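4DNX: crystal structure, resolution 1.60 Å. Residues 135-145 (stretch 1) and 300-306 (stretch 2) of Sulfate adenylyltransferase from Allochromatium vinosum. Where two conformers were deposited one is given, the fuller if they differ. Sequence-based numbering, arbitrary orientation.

Stretch 1 (135-145) VYGTSDPKHPG
Stretch 2 300-306: GVGDYYG

This is a compact contact of mixed character between a loop flanked by helix ends and an irregular segment distant in sequence, in which two consecutive tyrosines of the second stretch reach the loop and the end of the preceding helix, and His143 touches three residues across the interface; 351 Å² is buried, both sides summed.

The first stretch starts in the last turn of a helix (Val135 and Tyr136), and Gly137 leaves it with positive phi (68/22). Thr138 is extended (-167/163). A type I turn then runs from Asp140 to His143, closed by His143 N to Asp140 O at 3.1 Å, and the next helix begins at Pro144. The second stretch has no regular secondary structure; a type II' turn spans Val301 to Tyr304, with Gly302 at 53/-137. The register is set by two CA pairs: Thr138 CA lies 7.3 Å from Tyr304 CA. His143 CA lies 7.6 Å from Val301 CA, so the chains run in opposite senses here.

Tyr305 (chi1 -42°, chi2 -62°) has a CA-to-CB bond pointing sideways, yet its hydroxyl carries the shortest link: Tyr305 OH donates to Tyr136 O at 2.6 Å, at the ring edge. Tyr305 OH also accepts from His143 NE2 at 3.0 Å, with an angle of 146° at the hydrogen, so the two bonds form a relay from imidazole to helix-end carbonyl. An ideal CB on Gly137 would lie 3.5 Å from Tyr305 CE1, a tight fit.

His143 (chi1 t, chi2 -61°) uses its other nitrogen for the N-cap: His143 ND1 accepts from Gly145 N at 2.9 Å. This bond and the one from NE2 engage both ring nitrogens. Over one face of the His143 ring lies Val301 (chi1 p), whose CG1 is 3.9 Å from that ring's centroid and 25° off the normal, a CH-pi contact. Val301 CG2 also meets Pro144 CD at 3.9 Å.

The CA-to-CB bond of Tyr304 (chi1 -55°, chi2 -77°) points toward the first stretch, and 106 Å² of the residue is covered, the largest share of any residue. Its ring pairs obliquely with that of His143, the centroids of the Tyr304 and His143 rings 5.1 Å apart and planes at 48°; His143 CD2 and Thr138 CG2 lie over one face. At the edge, Tyr304 OH donates a weak hydrogen bond to Asp140 OD2 at 2.9 Å. The acceptor (chi1 t, chi2 -8°) is braced locally: Asp140 OD1 accepts from Lys142 N at 2.8 Å, Asp140 N donates to Thr138 OG1 at 3.0 Å, and Lys142 NZ forms a long salt bridge to Asp140 OD2 at 3.7 Å.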

# COMPACT_ATOMS: atom_id res chain seq x y z
N VAL A 135 17.85 -17.02 -22.71
CA VAL A 135 16.73 -16.32 -22.02
C VAL A 135 15.64 -15.89 -23.00
O VAL A 135 14.44 -16.09 -22.73
CB VAL A 135 17.23 -15.12 -21.22
CG1 VAL A 135 16.05 -14.30 -20.68
CG2 VAL A 135 18.10 -15.59 -20.04
N TYR A 136 16.04 -15.29 -24.12
CA TYR A 136 15.09 -14.66 -25.06
C TYR A 136 14.70 -15.54 -26.24
O TYR A 136 13.79 -15.18 -27.01
CB TYR A 136 15.65 -13.30 -25.53
CG TYR A 136 15.90 -12.35 -24.37
CD1 TYR A 136 14.87 -11.57 -23.81
CD2 TYR A 136 17.17 -12.26 -23.79
CE1 TYR A 136 15.10 -10.72 -22.71
CE2 TYR A 136 17.41 -11.39 -22.70
CZ TYR A 136 16.39 -10.62 -22.17
OH TYR A 136 16.63 -9.79 -21.09
N GLY A 137 15.39 -16.67 -26.41
CA GLY A 137 15.12 -17.61 -27.50
C GLY A 137 15.44 -17.11 -28.89
O GLY A 137 14.92 -17.62 -29.88
N THR A 138 16.32 -16.11 -28.97
CA THR A 138 16.72 -15.55 -30.26
C THR A 138 17.94 -14.68 -30.05
O THR A 138 18.21 -14.24 -28.92
CB THR A 138 15.62 -14.66 -30.87
OG1 THR A 138 16.05 -14.22 -32.17
CG2 THR A 138 15.35 -13.44 -30.01
N SER A 139 18.62 -14.40 -31.16
CA SER A 139 19.75 -13.48 -31.13
C SER A 139 19.41 -12.19 -31.89
O SER A 139 20.23 -11.27 -31.95
CB SER A 139 20.98 -14.17 -31.73
OG SER A 139 21.48 -15.13 -30.81
N ASP A 140 18.20 -12.13 -32.43
CA ASP A 140 17.75 -11.00 -33.24
C ASP A 140 17.82 -9.69 -32.45
O ASP A 140 17.15 -9.56 -31.44
CB ASP A 140 16.32 -11.26 -33.71
CG ASP A 140 15.84 -10.25 -34.72
OD1 ASP A 140 16.52 -9.23 -34.99
OD2 ASP A 140 14.75 -10.50 -35.27
N PRO A 141 18.63 -8.73 -32.89
CA PRO A 141 18.63 -7.40 -32.26
C PRO A 141 17.31 -6.61 -32.40
O PRO A 141 17.15 -5.59 -31.73
CB PRO A 141 19.76 -6.64 -32.98
CG PRO A 141 20.27 -7.56 -34.05
CD PRO A 141 19.33 -8.71 -34.20
N LYS A 142 16.39 -7.06 -33.25
CA LYS A 142 15.02 -6.49 -33.31
C LYS A 142 14.19 -6.84 -32.05
O LYS A 142 13.11 -6.29 -31.83
CB LYS A 142 14.27 -6.96 -34.58
CG LYS A 142 14.76 -6.35 -35.94
CD LYS A 142 14.13 -7.07 -37.17
CE LYS A 142 14.91 -8.35 -37.52
NZ LYS A 142 14.39 -9.17 -38.66
N HIS A 143 14.65 -7.78 -31.24
CA HIS A 143 13.87 -8.19 -30.09
C HIS A 143 14.14 -7.15 -28.99
O HIS A 143 15.31 -6.88 -28.65
CB HIS A 143 14.27 -9.60 -29.69
CG HIS A 143 13.49 -10.16 -28.55
ND1 HIS A 143 13.48 -9.59 -27.29
CD2 HIS A 143 12.72 -11.26 -28.48
CE1 HIS A 143 12.72 -10.32 -26.49
NE2 HIS A 143 12.27 -11.36 -27.18
N PRO A 144 13.10 -6.51 -28.47
CA PRO A 144 13.36 -5.40 -27.55
C PRO A 144 14.00 -5.84 -26.24
O PRO A 144 14.73 -5.06 -25.63
CB PRO A 144 11.96 -4.78 -27.32
CG PRO A 144 11.00 -5.93 -27.57
CD PRO A 144 11.65 -6.78 -28.63
N GLY A 145 13.76 -7.07 -25.81
CA GLY A 145 14.33 -7.56 -24.57
C GLY A 145 15.82 -7.86 -24.80
O GLY A 145 16.62 -7.62 -23.94
N GLY A 300 4.72 -12.49 -25.06
CA GLY A 300 5.40 -12.57 -26.36
C GLY A 300 5.63 -11.23 -27.02
O GLY A 300 5.20 -10.17 -26.53
N VAL A 301 6.39 -11.28 -28.11
CA VAL A 301 6.65 -10.13 -29.00
C VAL A 301 6.95 -10.72 -30.37
O VAL A 301 7.44 -11.85 -30.47
CB VAL A 301 7.82 -9.25 -28.46
CG1 VAL A 301 9.14 -9.99 -28.44
CG2 VAL A 301 7.93 -7.93 -29.21
N GLY A 302 6.62 -9.97 -31.43
CA GLY A 302 6.98 -10.36 -32.80
C GLY A 302 6.52 -11.77 -33.13
O GLY A 302 5.42 -12.18 -32.74
N ASP A 303 7.39 -12.53 -33.79
CA ASP A 303 7.05 -13.88 -34.21
C ASP A 303 7.96 -14.96 -33.64
O ASP A 303 8.06 -16.05 -34.18
CB ASP A 303 7.02 -13.94 -35.76
CG ASP A 303 5.70 -14.44 -36.30
OD1 ASP A 303 4.64 -14.09 -35.71
OD2 ASP A 303 5.73 -15.19 -37.31
N TYR A 304 8.63 -14.67 -32.52
CA TYR A 304 9.67 -15.56 -32.00
C TYR A 304 9.16 -16.83 -31.35
O TYR A 304 9.87 -17.82 -31.34
CB TYR A 304 10.58 -14.84 -31.00
CG TYR A 304 11.17 -13.59 -31.57
CD1 TYR A 304 12.25 -13.66 -32.46
CD2 TYR A 304 10.64 -12.35 -31.26
CE1 TYR A 304 12.78 -12.51 -33.00
CE2 TYR A 304 11.17 -11.18 -31.80
CZ TYR A 304 12.24 -11.27 -32.65
OH TYR A 304 12.79 -10.13 -33.19
N TYR A 305 7.94 -16.80 -30.79
CA TYR A 305 7.42 -17.91 -30.01
C TYR A 305 6.14 -18.52 -30.60
O TYR A 305 5.35 -17.85 -31.25
CB TYR A 305 7.19 -17.47 -28.55
CG TYR A 305 8.30 -16.59 -28.01
CD1 TYR A 305 9.61 -17.08 -27.90
CD2 TYR A 305 8.05 -15.27 -27.66
CE1 TYR A 305 10.66 -16.27 -27.42
CE2 TYR A 305 9.10 -14.45 -27.17
CZ TYR A 305 10.41 -14.96 -27.08
OH TYR A 305 11.42 -14.17 -26.63
N GLY A 306 5.99 -19.82 -30.41
CA GLY A 306 4.74 -20.47 -30.81
C GLY A 306 3.61 -20.03 -29.87
O GLY A 306 3.86 -19.68 -28.71